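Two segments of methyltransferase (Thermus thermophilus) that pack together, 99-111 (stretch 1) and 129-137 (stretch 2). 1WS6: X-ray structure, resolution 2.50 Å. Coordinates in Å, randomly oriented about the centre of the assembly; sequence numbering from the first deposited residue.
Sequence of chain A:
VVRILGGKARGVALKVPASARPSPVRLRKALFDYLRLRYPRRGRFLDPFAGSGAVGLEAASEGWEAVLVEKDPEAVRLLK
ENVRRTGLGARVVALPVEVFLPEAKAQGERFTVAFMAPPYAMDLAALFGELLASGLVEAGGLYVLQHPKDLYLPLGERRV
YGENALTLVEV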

# COMPACT_ATOMS: atom_id res chain seq x y z
N VAL A 99 -12.36 -10.31 -0.38
CA VAL A 99 -12.30 -11.66 -0.91
C VAL A 99 -10.84 -12.11 -0.86
O VAL A 99 -10.54 -13.25 -0.50
CB VAL A 99 -12.78 -11.74 -2.39
CG1 VAL A 99 -12.53 -13.15 -2.94
CG2 VAL A 99 -14.26 -11.38 -2.48
N PHE A 100 -9.94 -11.20 -1.20
CA PHE A 100 -8.51 -11.49 -1.21
C PHE A 100 -7.94 -11.95 0.13
O PHE A 100 -7.25 -12.96 0.20
CB PHE A 100 -7.71 -10.27 -1.68
CG PHE A 100 -6.22 -10.45 -1.55
CD1 PHE A 100 -5.50 -11.11 -2.53
CD2 PHE A 100 -5.55 -9.98 -0.43
CE1 PHE A 100 -4.14 -11.30 -2.41
CE2 PHE A 100 -4.19 -10.16 -0.29
CZ PHE A 100 -3.47 -10.82 -1.28
N LEU A 101 -8.20 -11.19 1.18
CA LEU A 101 -7.67 -11.53 2.50
C LEU A 101 -7.92 -12.98 2.90
O LEU A 101 -6.98 -13.71 3.22
CB LEU A 101 -8.23 -10.58 3.56
CG LEU A 101 -7.86 -9.11 3.36
CD1 LEU A 101 -8.40 -8.29 4.53
CD2 LEU A 101 -6.34 -8.96 3.24
N PRO A 102 -9.19 -13.42 2.89
CA PRO A 102 -9.50 -14.80 3.27
C PRO A 102 -8.69 -15.78 2.44
O PRO A 102 -8.02 -16.66 2.98
CB PRO A 102 -10.99 -14.93 2.99
CG PRO A 102 -11.49 -13.53 3.12
CD PRO A 102 -10.41 -12.71 2.46
N GLU A 103 -8.74 -15.62 1.13
CA GLU A 103 -8.02 -16.51 0.23
C GLU A 103 -6.51 -16.45 0.40
O GLU A 103 -5.83 -17.48 0.35
CB GLU A 103 -8.42 -16.21 -1.21
CG GLU A 103 -9.85 -16.65 -1.51
CD GLU A 103 -10.35 -16.21 -2.87
OE1 GLU A 103 -9.54 -16.08 -3.82
OE2 GLU A 103 -11.57 -16.00 -2.98
N ALA A 104 -5.98 -15.25 0.60
CA ALA A 104 -4.54 -15.11 0.77
C ALA A 104 -4.10 -15.94 1.97
O ALA A 104 -3.10 -16.65 1.91
CB ALA A 104 -4.17 -13.65 0.97
N LYS A 105 -4.87 -15.85 3.05
CA LYS A 105 -4.54 -16.60 4.25
C LYS A 105 -4.49 -18.11 3.95
O LYS A 105 -3.48 -18.77 4.23
CB LYS A 105 -5.56 -16.31 5.36
CG LYS A 105 -5.01 -16.56 6.76
CD LYS A 105 -6.09 -16.50 7.84
CE LYS A 105 -6.76 -15.13 7.97
NZ LYS A 105 -7.58 -14.73 6.79
N ALA A 106 -5.55 -18.65 3.37
CA ALA A 106 -5.59 -20.07 3.06
C ALA A 106 -4.40 -20.53 2.22
O ALA A 106 -3.98 -21.69 2.32
CB ALA A 106 -6.90 -20.41 2.35
N GLN A 107 -3.87 -19.65 1.39
CA GLN A 107 -2.75 -20.00 0.54
C GLN A 107 -1.44 -19.90 1.30
O GLN A 107 -0.37 -20.13 0.74
CB GLN A 107 -2.69 -19.09 -0.69
CG GLN A 107 -4.03 -18.91 -1.39
CD GLN A 107 -3.95 -18.09 -2.67
OE1 GLN A 107 -4.97 -17.66 -3.21
NE2 GLN A 107 -2.73 -17.87 -3.15
N GLY A 108 -1.53 -19.56 2.58
CA GLY A 108 -0.33 -19.42 3.39
C GLY A 108 0.52 -18.25 2.94
O GLY A 108 1.74 -18.25 3.09
N GLU A 109 -0.13 -17.23 2.38
CA GLU A 109 0.57 -16.04 1.91
C GLU A 109 1.06 -15.21 3.10
O GLU A 109 0.35 -15.06 4.10
CB GLU A 109 -0.36 -15.19 1.05
CG GLU A 109 -0.78 -15.85 -0.24
CD GLU A 109 0.31 -15.82 -1.28
OE1 GLU A 109 1.50 -15.91 -0.90
OE2 GLU A 109 -0.02 -15.71 -2.48
N ARG A 110 2.27 -14.68 2.98
CA ARG A 110 2.82 -13.84 4.02
C ARG A 110 3.65 -12.68 3.48
O ARG A 110 4.28 -12.78 2.42
CB ARG A 110 3.62 -14.68 5.02
CG ARG A 110 2.81 -14.92 6.28
CD ARG A 110 2.91 -16.34 6.75
NE ARG A 110 1.87 -16.66 7.74
CZ ARG A 110 0.57 -16.69 7.47
NH1 ARG A 110 0.12 -16.40 6.26
NH2 ARG A 110 -0.29 -17.03 8.42
N PHE A 111 3.61 -11.58 4.22
CA PHE A 111 4.31 -10.37 3.81
C PHE A 111 5.03 -9.72 4.97
O PHE A 111 4.70 -9.94 6.14
CB PHE A 111 3.30 -9.35 3.27
CG PHE A 111 2.42 -9.90 2.19
CD1 PHE A 111 2.70 -9.66 0.86
CD2 PHE A 111 1.30 -10.67 2.52
CE1 PHE A 111 1.88 -10.17 -0.14
CE2 PHE A 111 0.48 -11.18 1.52
CZ PHE A 111 0.77 -10.94 0.19
N GLY A 129 -9.34 -3.26 10.89
CA GLY A 129 -9.57 -4.38 11.78
C GLY A 129 -9.48 -5.70 11.04
O GLY A 129 -8.89 -6.66 11.52
N GLU A 130 -10.07 -5.74 9.85
CA GLU A 130 -10.06 -6.95 9.03
C GLU A 130 -8.64 -7.29 8.58
O GLU A 130 -8.24 -8.45 8.59
CB GLU A 130 -10.96 -6.75 7.80
CG GLU A 130 -12.44 -6.70 8.14
CD GLU A 130 -13.01 -8.06 8.53
OE1 GLU A 130 -14.15 -8.09 9.06
OE2 GLU A 130 -12.34 -9.10 8.30
N LEU A 131 -7.88 -6.28 8.17
CA LEU A 131 -6.51 -6.50 7.72
C LEU A 131 -5.70 -7.05 8.89
O LEU A 131 -5.02 -8.07 8.77
CB LEU A 131 -5.88 -5.18 7.27
CG LEU A 131 -4.75 -5.21 6.24
CD1 LEU A 131 -3.92 -3.95 6.42
CD2 LEU A 131 -3.87 -6.44 6.41
N LEU A 132 -5.80 -6.38 10.04
CA LEU A 132 -5.07 -6.80 11.23
C LEU A 132 -5.42 -8.23 11.65
O LEU A 132 -4.55 -8.97 12.11
CB LEU A 132 -5.38 -5.83 12.38
CG LEU A 132 -5.08 -4.38 12.01
CD1 LEU A 132 -5.77 -3.43 12.97
CD2 LEU A 132 -3.59 -4.15 11.99
N ALA A 133 -6.68 -8.62 11.47
CA ALA A 133 -7.12 -9.96 11.84
C ALA A 133 -6.66 -11.06 10.87
O ALA A 133 -6.53 -12.22 11.27
CB ALA A 133 -8.64 -9.99 11.95
N SER A 134 -6.41 -10.69 9.62
CA SER A 134 -5.97 -11.65 8.61
C SER A 134 -4.68 -12.34 9.02
O SER A 134 -4.42 -13.47 8.62
CB SER A 134 -5.73 -10.96 7.26
OG SER A 134 -4.48 -10.29 7.24
N GLY A 135 -3.87 -11.65 9.82
CA GLY A 135 -2.61 -12.22 10.26
C GLY A 135 -1.66 -12.51 9.10
O GLY A 135 -0.85 -13.43 9.19
N LEU A 136 -1.73 -11.71 8.04
CA LEU A 136 -0.87 -11.92 6.87
C LEU A 136 0.58 -11.43 6.98
O LEU A 136 1.43 -11.84 6.19
CB LEU A 136 -1.52 -11.32 5.63
CG LEU A 136 -2.88 -11.88 5.21
CD1 LEU A 136 -3.38 -11.12 3.99
CD2 LEU A 136 -2.75 -13.39 4.90
N VAL A 137 0.87 -10.55 7.93
CA VAL A 137 2.23 -10.04 8.11
C VAL A 137 3.03 -10.90 9.08
O VAL A 137 2.61 -11.16 10.20
CB VAL A 137 2.23 -8.58 8.63
CG1 VAL A 137 3.66 -8.13 8.91
CG2 VAL A 137 1.59 -7.66 7.60

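Each stretch is the end of a helix followed by a turn and the start of a strand. The helices, 99-106 and 129-134, run almost parallel, with 5° between their directions and a closest axis approach of 10.2 Å. Both stretches then leave their helices through a glycine with positive phi. Gly108 closes the first helix in a Schellman motif, with Gly108 N bonded to Lys105 O (2.7 Å) and Glu109 N to Ala104 O (3.1 Å). Gly135 is the first residue after the second helix to leave helical phi/psi. Beyond these turns the two stretches meet again as parallel strands, where Phe111 pairs with Val137 at a CA-CA distance of 4.8 Å.

Leu136 is the main bump. It has the largest area covered by the other stretch. Its CA-CB bond points sideways, but the end of the side chain comes nearer to stretch 1. There it enters a hollow lined by Phe100, Leu101, Ala104, Lys105 and the backbone of Glu109. Leu136 CD1 lies 3.7 Å from Leu101 CD2, 4.0 Å from Ala104 CB and 4.5 Å from Phe100 CE2. Leu136 CD2 reaches the backbone, 3.7 Å from Lys105 CA and 3.6 Å from Glu109 O. The small Ala104 side chain points toward stretch 2 and lines the hollow.

Leu101 is the smaller bump in the other direction. Leu101 CD1 rests on the second helix, 4.1 Å from both Glu130 O and Leu131 CA. Leu101 CB lies 4.5 Å from Ser134 CB, and Leu101 CA and Ser134 CA are 6.3 Å apart, a close approach of the two backbones. Ser134 OG is occupied within its own stretch. Ser134 OG donates to Leu131 O (2.7 Å) and accepts from Leu136 N (3.2 Å), tying Leu131, Ser134 and Leu136 together.

Two long side chains lie along the exposed border. Lys105 runs out with chi1 and chi2 t, then bends at chi3 (m). Lys105 CE sits 2.9 Å from Ser134 O, a very short approach that is not a hydrogen bond. Arg110 places one face of its guanidinium over Gly135 O, with Arg110 NH2 at 3.7 Å from Gly135 O.

The strands are joined by one hydrogen bond, from Phe111 N to Leu136 O (2.9 Å, 154°). CA-H...O contacts support it: Arg110 CA approaches the same Leu136 O at 3.3 Å, and Val137 CA approaches Phe111 O at 3.2 Å. Phe111 and Val137 point to the same face of the sheet. The Phe111 ring also packs against Leu136, with Phe111 CD2 4.2 Å from Leu136 CB.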